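Local coordinates for NS3-like protein (PDB 6M40) that probably acts as an ATP-dependent RNA helicase, its helicase part coupling hydrolysis of ATP and other ribonucleoside triphosphates to the unwinding of RNA, at residues C269-H273 with V284-S288; E379-I383 with E396-R400; V19-S25 with C145-T151. Numbering follows the deposited sequence.

How the contacts relate
The three contacts follow one another along the chain in the order contact 3, contact 1, contact 2. No two of them touch. Each samples a different region of the NS3-like helicase. Contact 3 lies at the edge of the six-stranded parallel sheet of the first RecA-like domain. Contact 1 is a beta hairpin on the mixed sheet of the second. Contact 2 pairs two helices in the helical C-terminal region. The centres of contacts 1 and 3 are 27 Å apart, those of 1 and 2 are 30 Å apart, and those of 2 and 3 are 38 Å apart. This matches the three-part build of flavivirus NS3 helicases, where ATP binds between the two RecA-like domains.

Contact 1: C269-H273 with V284-S288; sequences CQQYH and VITPS
Segments 269-273 and 284-288 are the two arms of an antiparallel beta hairpin. Their strand axes approach to 4.5 Å, with 140° between the N-to-C directions, so the ribbon is strongly twisted. Gln-271 and Thr-286 form the firm hydrogen-bonded pair: Gln-271 N gives to Thr-286 O at 2.9 Å, and Thr-286 N gives to Gln-271 O at 2.9 Å. Further along, Val-284 N donates to His-273 O at 3.0 Å. At the other end Ser-288 N makes a weak bond to Cys-269 O at 3.4 Å. Two of these acceptors also take CA-H...O contacts, from Gln-270 CA to Thr-286 O (3.1 Å) and from Ile-285 CA to Gln-271 O (3.2 Å).

Cys-269 has left-handed backbone angles (64/46) before the extended residues begin. Its N is bound by the carboxylate of Asp-267. Gln-270 O accepts from Arg-296, and Ser-288 O from the hydroxyl of Tyr-314. On one face the m rotamer of His-273 sets ND1 3.4 Å from Thr-286 CB, at the ring edge. On the other, Tyr-272 CD1 lies 4.4 Å from Ile-285 CG1. Cys-269 and Ser-288 pack on Thr-293 of helix 290-297, whose last turn begins the arginine-rich motif VI of superfamily 2 helicases and carries Arg-296. Such a hairpin on the second RecA-like domain is a feature of flavivirus NS3 helicases.

Contact 2: E379-I383 with E396-R400; sequences EAMAI and ERAIR
Both segments are helical, and they run roughly antiparallel. Their axes come within 8.6 Å, with 141° between the N-to-C directions. The backbones are nearest at the end of the first segment, where Ile-383 CA and Glu-396 CA are 5.3 Å apart. There Glu-396 CA makes a CA-H...O contact to Ala-382 O at 3.6 Å.

Ala-382 points its CB at the partner helix. The small side chain allows close packing: CB lies 4.1 Å from Arg-400 CB and 4.3 Å from Ile-399 CG2. Arg-400 starts with chi1 p and extends back to the first helix. Its NH2 forms a salt bridge with Glu-379 OE2 at 2.8 Å, edge-on to the guanidinium. Its NH1 meets Glu-396 OE2 of its own helix at 3.4 Å, so one arginine serves two carboxylates. Ile-383 CG2 sits 3.7 Å from Glu-396 OE2.

On the side turned from helix 393-404, Ala-380 packs on Trp-368 of helix 362-371. This is an antiparallel helix pair tied by a salt-bridge network, within the mainly helical C-terminal domain of the NS3-type fold.

Contact 3: V19-S25 with C145-T151; sequences VVLQLFS and CIEMTAT
Strands 20-24 and 145-149 run parallel, their axes 4.5 Å apart and 24° from aligned. Cys-145 opens the ladder: its N donates to Val-19 O at 3.1 Å, and its O accepts from Leu-21 N at 3.1 Å. Cys-145 CB also packs on Val-20 CG1 at 4.1 Å. Ile-146 faces the other way, with CG2 4.2 Å from Leu-23 CD1. Glu-147 N gives to Leu-21 O at 3.1 Å, and Glu-147 O takes Leu-23 N at 2.7 Å. Its carboxylate bonds His-133, while neighbouring Gln-22 bonds Glu-159. Met-148, a selenomethionine, brings its CA to 3.2 Å from Leu-23 O. Thr-149 O receives a weak bond from Ser-25 N at 3.1 Å. Ser-25 then enters the P-loop, and Thr-149 to Thr-151 form the TAT sequence of helicase motif III. Strand 20-24 is the sheet edge; strand 111-116 flanks 145-149 beyond. Helix 31-42 covers the Leu-23, Ile-146 and Met-148 face, and helix 123-136 the face of Val-20, Cys-145 and Glu-147.

Contact 1: C269-H273 with V284-S288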
loop_
_atom_site.group_PDB
_atom_site.type_symbol
_atom_site.label_atom_id
_atom_site.label_comp_id
_atom_site.label_asym_id
_atom_site.label_seq_id
_atom_site.Cartn_x
_atom_site.Cartn_y
_atom_site.Cartn_z
ATOM N N CYS A 269 16.002 -0.285 -4.798
ATOM C CA CYS A 269 15.740 -1.507 -4.045
ATOM C C CYS A 269 15.930 -1.261 -2.545
ATOM O O CYS A 269 16.526 -2.064 -1.822
ATOM C CB CYS A 269 16.607 -2.656 -4.559
ATOM S SG CYS A 269 15.993 -3.310 -6.124
ATOM N N GLN A 270 15.372 -0.142 -2.075
ATOM C CA GLN A 270 15.517 0.303 -0.695
ATOM C C GLN A 270 14.305 1.148 -0.303
ATOM O O GLN A 270 13.777 1.903 -1.126
ATOM C CB GLN A 270 16.808 1.118 -0.498
ATOM C CG GLN A 270 18.098 0.355 -0.788
ATOM C CD GLN A 270 19.344 1.101 -0.332
ATOM O OE1 GLN A 270 19.376 2.332 -0.311
ATOM N NE2 GLN A 270 20.373 0.355 0.045
ATOM N N GLN A 271 13.886 1.036 0.961
ATOM C CA GLN A 271 12.721 1.761 1.450
ATOM C C GLN A 271 12.985 2.333 2.836
ATOM O O GLN A 271 13.876 1.883 3.553
ATOM C CB GLN A 271 11.484 0.862 1.496
ATOM C CG GLN A 271 10.176 1.611 1.728
ATOM C CD GLN A 271 8.978 0.751 1.400
ATOM O OE1 GLN A 271 9.098 -0.255 0.694
ATOM N NE2 GLN A 271 7.815 1.139 1.906
ATOM N N TYR A 272 12.174 3.321 3.213
ATOM C CA TYR A 272 12.270 3.988 4.511
ATOM C C TYR A 272 11.116 3.492 5.384
ATOM O O TYR A 272 10.099 4.164 5.555
ATOM C CB TYR A 272 12.254 5.527 4.342
ATOM C CG TYR A 272 12.413 6.306 5.632
ATOM C CD1 TYR A 272 13.615 6.295 6.333
ATOM C CD2 TYR A 272 11.366 7.067 6.136
ATOM C CE1 TYR A 272 13.765 7.003 7.503
ATOM C CE2 TYR A 272 11.508 7.788 7.313
ATOM C CZ TYR A 272 12.709 7.753 7.991
ATOM O OH TYR A 272 12.859 8.465 9.162
ATOM N N HIS A 273 11.289 2.296 5.941
ATOM C CA HIS A 273 10.373 1.812 6.953
ATOM C C HIS A 273 10.581 2.561 8.263
ATOM O O HIS A 273 11.636 3.149 8.520
ATOM C CB HIS A 273 10.584 0.326 7.252
ATOM C CG HIS A 273 10.303 -0.589 6.104
ATOM N ND1 HIS A 273 11.285 -1.015 5.233
ATOM C CD2 HIS A 273 9.160 -1.199 5.709
ATOM C CE1 HIS A 273 10.754 -1.832 4.338
ATOM N NE2 HIS A 273 9.465 -1.957 4.602
ATOM N N VAL A 284 14.451 3.593 9.601
ATOM C CA VAL A 284 15.635 2.969 9.023
ATOM C C VAL A 284 15.407 2.690 7.541
ATOM O O VAL A 284 14.269 2.525 7.089
ATOM C CB VAL A 284 16.010 1.651 9.737
ATOM C CG1 VAL A 284 17.510 1.575 9.966
ATOM C CG2 VAL A 284 15.257 1.513 11.046
ATOM N N ILE A 285 16.511 2.629 6.790
ATOM C CA ILE A 285 16.492 2.219 5.392
ATOM C C ILE A 285 16.732 0.715 5.331
ATOM O O ILE A 285 17.634 0.189 6.001
ATOM C CB ILE A 285 17.544 2.989 4.576
ATOM C CG1 ILE A 285 17.131 4.454 4.433
ATOM C CG2 ILE A 285 17.731 2.360 3.204
ATOM C CD1 ILE A 285 18.202 5.342 3.815
ATOM N N THR A 286 15.936 0.028 4.512
ATOM C CA THR A 286 15.877 -1.420 4.437
ATOM C C THR A 286 15.902 -1.859 2.981
ATOM O O THR A 286 15.429 -1.130 2.105
ATOM C CB THR A 286 14.588 -1.954 5.096
ATOM O OG1 THR A 286 14.543 -1.533 6.465
ATOM C CG2 THR A 286 14.484 -3.475 5.021
ATOM N N PRO A 287 16.439 -3.048 2.696
ATOM C CA PRO A 287 16.152 -3.680 1.400
ATOM C C PRO A 287 14.653 -3.895 1.252
ATOM O O PRO A 287 14.037 -4.638 2.023
ATOM C CB PRO A 287 16.918 -5.006 1.477
ATOM C CG PRO A 287 17.034 -5.284 2.940
ATOM C CD PRO A 287 17.226 -3.941 3.571
ATOM N N SER A 288 14.062 -3.230 0.262
ATOM C CA SER A 288 12.637 -3.373 0.017
ATOM C C SER A 288 12.245 -4.843 -0.054
ATOM O O SER A 288 13.082 -5.716 -0.325
ATOM C CB SER A 288 12.236 -2.648 -1.267
ATOM O OG SER A 288 13.182 -2.881 -2.301
#

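Contact 2: E379-I383 with E396-R400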
loop_
_atom_site.group_PDB
_atom_site.type_symbol
_atom_site.label_atom_id
_atom_site.label_comp_id
_atom_site.label_asym_id
_atom_site.label_seq_id
_atom_site.Cartn_x
_atom_site.Cartn_y
_atom_site.Cartn_z
ATOM N N GLU A 379 -1.010 6.885 18.900
ATOM C CA GLU A 379 -1.533 8.178 19.327
ATOM C C GLU A 379 -3.044 8.132 19.534
ATOM O O GLU A 379 -3.574 8.880 20.363
ATOM C CB GLU A 379 -1.172 9.275 18.318
ATOM C CG GLU A 379 -1.610 10.674 18.765
ATOM C CD GLU A 379 -1.136 11.787 17.837
ATOM O OE1 GLU A 379 -0.661 11.492 16.714
ATOM O OE2 GLU A 379 -1.244 12.969 18.234
ATOM N N ALA A 380 -3.747 7.272 18.791
ATOM C CA ALA A 380 -5.179 7.115 19.018
ATOM C C ALA A 380 -5.470 6.683 20.447
ATOM O O ALA A 380 -6.533 7.006 20.994
ATOM C CB ALA A 380 -5.760 6.098 18.036
HETATM N N MSE A 381 -4.555 5.932 21.052
HETATM C CA MSE A 381 -4.703 5.457 22.423
HETATM C C MSE A 381 -4.550 6.624 23.397
HETATM O O MSE A 381 -5.061 6.585 24.524
HETATM C CB MSE A 381 -3.679 4.350 22.723
HETATM C CG MSE A 381 -3.908 3.103 21.900
HETATM SE SE MSE A 381 -2.422 1.774 22.021
HETATM C CE MSE A 381 -2.442 1.489 23.964
ATOM N N ALA A 382 -3.844 7.670 22.967
ATOM C CA ALA A 382 -3.731 8.847 23.813
ATOM C C ALA A 382 -5.012 9.675 23.814
ATOM O O ALA A 382 -5.338 10.291 24.834
ATOM C CB ALA A 382 -2.547 9.714 23.373
ATOM N N ILE A 383 -5.752 9.711 22.704
ATOM C CA ILE A 383 -6.884 10.622 22.603
ATOM C C ILE A 383 -8.206 9.917 22.889
ATOM O O ILE A 383 -9.160 10.551 23.347
ATOM C CB ILE A 383 -6.949 11.320 21.226
ATOM C CG1 ILE A 383 -7.497 10.371 20.156
ATOM C CG2 ILE A 383 -5.590 11.842 20.792
ATOM C CD1 ILE A 383 -7.363 10.903 18.743
ATOM N N GLU A 396 -5.391 13.624 27.751
ATOM C CA GLU A 396 -4.633 13.323 26.541
ATOM C C GLU A 396 -3.142 13.550 26.756
ATOM O O GLU A 396 -2.315 12.769 26.272
ATOM C CB GLU A 396 -5.149 14.181 25.379
ATOM C CG GLU A 396 -4.253 14.240 24.143
ATOM C CD GLU A 396 -4.768 15.218 23.089
ATOM O OE1 GLU A 396 -5.591 16.091 23.432
ATOM O OE2 GLU A 396 -4.353 15.117 21.915
ATOM N N ARG A 397 -2.780 14.615 27.475
ATOM C CA ARG A 397 -1.371 14.949 27.652
ATOM C C ARG A 397 -0.713 14.079 28.712
ATOM O O ARG A 397 0.471 13.749 28.588
ATOM C CB ARG A 397 -1.227 16.433 28.008
ATOM C CG ARG A 397 0.206 16.933 28.156
ATOM C CD ARG A 397 0.282 18.471 28.180
ATOM N NE ARG A 397 -0.638 19.067 29.151
ATOM C CZ ARG A 397 -1.588 19.956 28.862
ATOM N NH1 ARG A 397 -1.758 20.387 27.623
ATOM N NH2 ARG A 397 -2.366 20.425 29.829
ATOM N N ALA A 398 -1.453 13.699 29.754
ATOM C CA ALA A 398 -0.901 12.778 30.740
ATOM C C ALA A 398 -0.579 11.433 30.105
ATOM O O ALA A 398 0.468 10.841 30.388
ATOM C CB ALA A 398 -1.879 12.604 31.900
ATOM N N ILE A 399 -1.459 10.946 29.224
ATOM C CA ILE A 399 -1.327 9.590 28.705
ATOM C C ILE A 399 -0.182 9.495 27.707
ATOM O O ILE A 399 0.535 8.491 27.668
ATOM C CB ILE A 399 -2.650 9.130 28.068
ATOM C CG1 ILE A 399 -3.714 8.905 29.143
ATOM C CG2 ILE A 399 -2.424 7.879 27.225
ATOM C CD1 ILE A 399 -3.353 7.858 30.160
ATOM N N ARG A 400 -0.009 10.506 26.861
ATOM C CA ARG A 400 1.056 10.406 25.875
ATOM C C ARG A 400 2.424 10.556 26.519
ATOM O O ARG A 400 3.411 10.019 26.005
ATOM C CB ARG A 400 0.854 11.439 24.775
ATOM C CG ARG A 400 0.734 12.862 25.242
ATOM C CD ARG A 400 0.077 13.679 24.145
ATOM N NE ARG A 400 0.497 13.223 22.820
ATOM C CZ ARG A 400 -0.052 13.625 21.678
ATOM N NH1 ARG A 400 -1.051 14.500 21.692
ATOM N NH2 ARG A 400 0.397 13.153 20.519
#

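Contact 3: V19-S25 with C145-T151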
loop_
_atom_site.group_PDB
_atom_site.type_symbol
_atom_site.label_atom_id
_atom_site.label_comp_id
_atom_site.label_asym_id
_atom_site.label_seq_id
_atom_site.Cartn_x
_atom_site.Cartn_y
_atom_site.Cartn_z
ATOM N N VAL A 19 -16.783 -18.657 0.478
ATOM C CA VAL A 19 -15.391 -19.034 0.272
ATOM C C VAL A 19 -14.605 -17.774 -0.054
ATOM O O VAL A 19 -15.143 -16.818 -0.620
ATOM C CB VAL A 19 -15.268 -20.085 -0.863
ATOM C CG1 VAL A 19 -13.808 -20.298 -1.270
ATOM C CG2 VAL A 19 -15.919 -21.398 -0.446
ATOM N N VAL A 20 -13.326 -17.765 0.317
ATOM C CA VAL A 20 -12.387 -16.738 -0.126
ATOM C C VAL A 20 -11.503 -17.344 -1.204
ATOM O O VAL A 20 -10.954 -18.438 -1.025
ATOM C CB VAL A 20 -11.531 -16.199 1.031
ATOM C CG1 VAL A 20 -10.674 -15.038 0.543
ATOM C CG2 VAL A 20 -12.407 -15.763 2.204
ATOM N N LEU A 21 -11.362 -16.638 -2.324
ATOM C CA LEU A 21 -10.703 -17.180 -3.506
ATOM C C LEU A 21 -9.631 -16.205 -3.971
ATOM O O LEU A 21 -9.945 -15.152 -4.529
ATOM C CB LEU A 21 -11.722 -17.454 -4.614
ATOM C CG LEU A 21 -11.337 -18.390 -5.762
ATOM C CD1 LEU A 21 -11.210 -17.580 -7.050
ATOM C CD2 LEU A 21 -10.069 -19.165 -5.484
ATOM N N GLN A 22 -8.369 -16.563 -3.745
ATOM C CA GLN A 22 -7.257 -15.776 -4.259
ATOM C C GLN A 22 -7.096 -15.990 -5.758
ATOM O O GLN A 22 -7.328 -17.083 -6.279
ATOM C CB GLN A 22 -5.951 -16.164 -3.569
ATOM C CG GLN A 22 -5.901 -15.924 -2.082
ATOM C CD GLN A 22 -4.490 -16.066 -1.545
ATOM O OE1 GLN A 22 -3.810 -15.073 -1.294
ATOM N NE2 GLN A 22 -4.042 -17.302 -1.374
ATOM N N LEU A 23 -6.657 -14.937 -6.444
ATOM C CA LEU A 23 -6.319 -15.013 -7.861
ATOM C C LEU A 23 -5.043 -14.219 -8.080
ATOM O O LEU A 23 -5.065 -12.986 -8.019
ATOM C CB LEU A 23 -7.448 -14.477 -8.733
ATOM C CG LEU A 23 -8.752 -15.272 -8.738
ATOM C CD1 LEU A 23 -9.629 -14.695 -9.826
ATOM C CD2 LEU A 23 -8.514 -16.753 -8.959
ATOM N N PHE A 24 -3.944 -14.919 -8.351
ATOM C CA PHE A 24 -2.660 -14.263 -8.576
ATOM C C PHE A 24 -2.695 -13.596 -9.947
ATOM O O PHE A 24 -2.528 -14.249 -10.978
ATOM C CB PHE A 24 -1.528 -15.274 -8.436
ATOM C CG PHE A 24 -1.321 -15.751 -7.019
ATOM C CD1 PHE A 24 -2.239 -16.597 -6.416
ATOM C CD2 PHE A 24 -0.210 -15.359 -6.291
ATOM C CE1 PHE A 24 -2.055 -17.037 -5.111
ATOM C CE2 PHE A 24 -0.022 -15.801 -4.988
ATOM C CZ PHE A 24 -0.944 -16.636 -4.400
ATOM N N SER A 25 -2.950 -12.288 -9.954
ATOM C CA SER A 25 -2.991 -11.486 -11.166
ATOM C C SER A 25 -1.707 -10.678 -11.262
ATOM O O SER A 25 -1.324 -10.015 -10.296
ATOM C CB SER A 25 -4.193 -10.548 -11.153
ATOM O OG SER A 25 -3.964 -9.455 -10.291
ATOM N N CYS A 145 -15.624 -13.796 -1.321
ATOM C CA CYS A 145 -14.614 -12.770 -1.548
ATOM C C CYS A 145 -13.703 -13.215 -2.685
ATOM O O CYS A 145 -13.477 -14.408 -2.889
ATOM C CB CYS A 145 -13.789 -12.501 -0.276
ATOM S SG CYS A 145 -12.407 -11.339 -0.454
ATOM N N ILE A 146 -13.169 -12.244 -3.417
ATOM C CA ILE A 146 -12.166 -12.497 -4.437
ATOM C C ILE A 146 -10.971 -11.604 -4.130
ATOM O O ILE A 146 -11.046 -10.378 -4.286
ATOM C CB ILE A 146 -12.696 -12.248 -5.853
ATOM C CG1 ILE A 146 -13.788 -13.271 -6.179
ATOM C CG2 ILE A 146 -11.564 -12.348 -6.870
ATOM C CD1 ILE A 146 -14.400 -13.111 -7.538
ATOM N N GLU A 147 -9.876 -12.217 -3.701
ATOM C CA GLU A 147 -8.613 -11.529 -3.499
ATOM C C GLU A 147 -7.759 -11.630 -4.754
ATOM O O GLU A 147 -7.683 -12.689 -5.384
ATOM C CB GLU A 147 -7.842 -12.146 -2.333
ATOM C CG GLU A 147 -8.117 -11.567 -0.980
ATOM C CD GLU A 147 -7.156 -12.102 0.051
ATOM O OE1 GLU A 147 -6.018 -12.459 -0.320
ATOM O OE2 GLU A 147 -7.541 -12.180 1.229
HETATM N N MSE A 148 -7.094 -10.534 -5.098
HETATM C CA MSE A 148 -6.181 -10.540 -6.232
HETATM C C MSE A 148 -4.956 -9.694 -5.920
HETATM O O MSE A 148 -5.054 -8.539 -5.534
HETATM C CB MSE A 148 -6.867 -10.052 -7.515
HETATM C CG MSE A 148 -7.980 -9.033 -7.303
HETATM SE SE MSE A 148 -8.850 -8.596 -9.007
HETATM C CE MSE A 148 -7.457 -7.434 -9.758
ATOM N N THR A 149 -3.790 -10.315 -6.088
ATOM C CA THR A 149 -2.521 -9.723 -5.699
ATOM C C THR A 149 -1.431 -10.177 -6.657
ATOM O O THR A 149 -1.591 -11.143 -7.406
ATOM C CB THR A 149 -2.105 -10.135 -4.283
ATOM O OG1 THR A 149 -2.137 -11.565 -4.202
ATOM C CG2 THR A 149 -3.010 -9.534 -3.252
ATOM N N ALA A 150 -0.288 -9.496 -6.582
ATOM C CA ALA A 150 0.924 -9.906 -7.278
ATOM C C ALA A 150 1.898 -10.639 -6.357
ATOM O O ALA A 150 3.115 -10.532 -6.531
ATOM C CB ALA A 150 1.602 -8.691 -7.911
ATOM N N THR A 151 1.383 -11.381 -5.379
ATOM C CA THR A 151 2.216 -12.123 -4.431
ATOM C C THR A 151 1.450 -13.311 -3.859
ATOM O O THR A 151 1.849 -13.899 -2.858
ATOM C CB THR A 151 2.684 -11.243 -3.263
ATOM O OG1 THR A 151 1.540 -10.726 -2.574
ATOM C CG2 THR A 151 3.552 -10.094 -3.754
#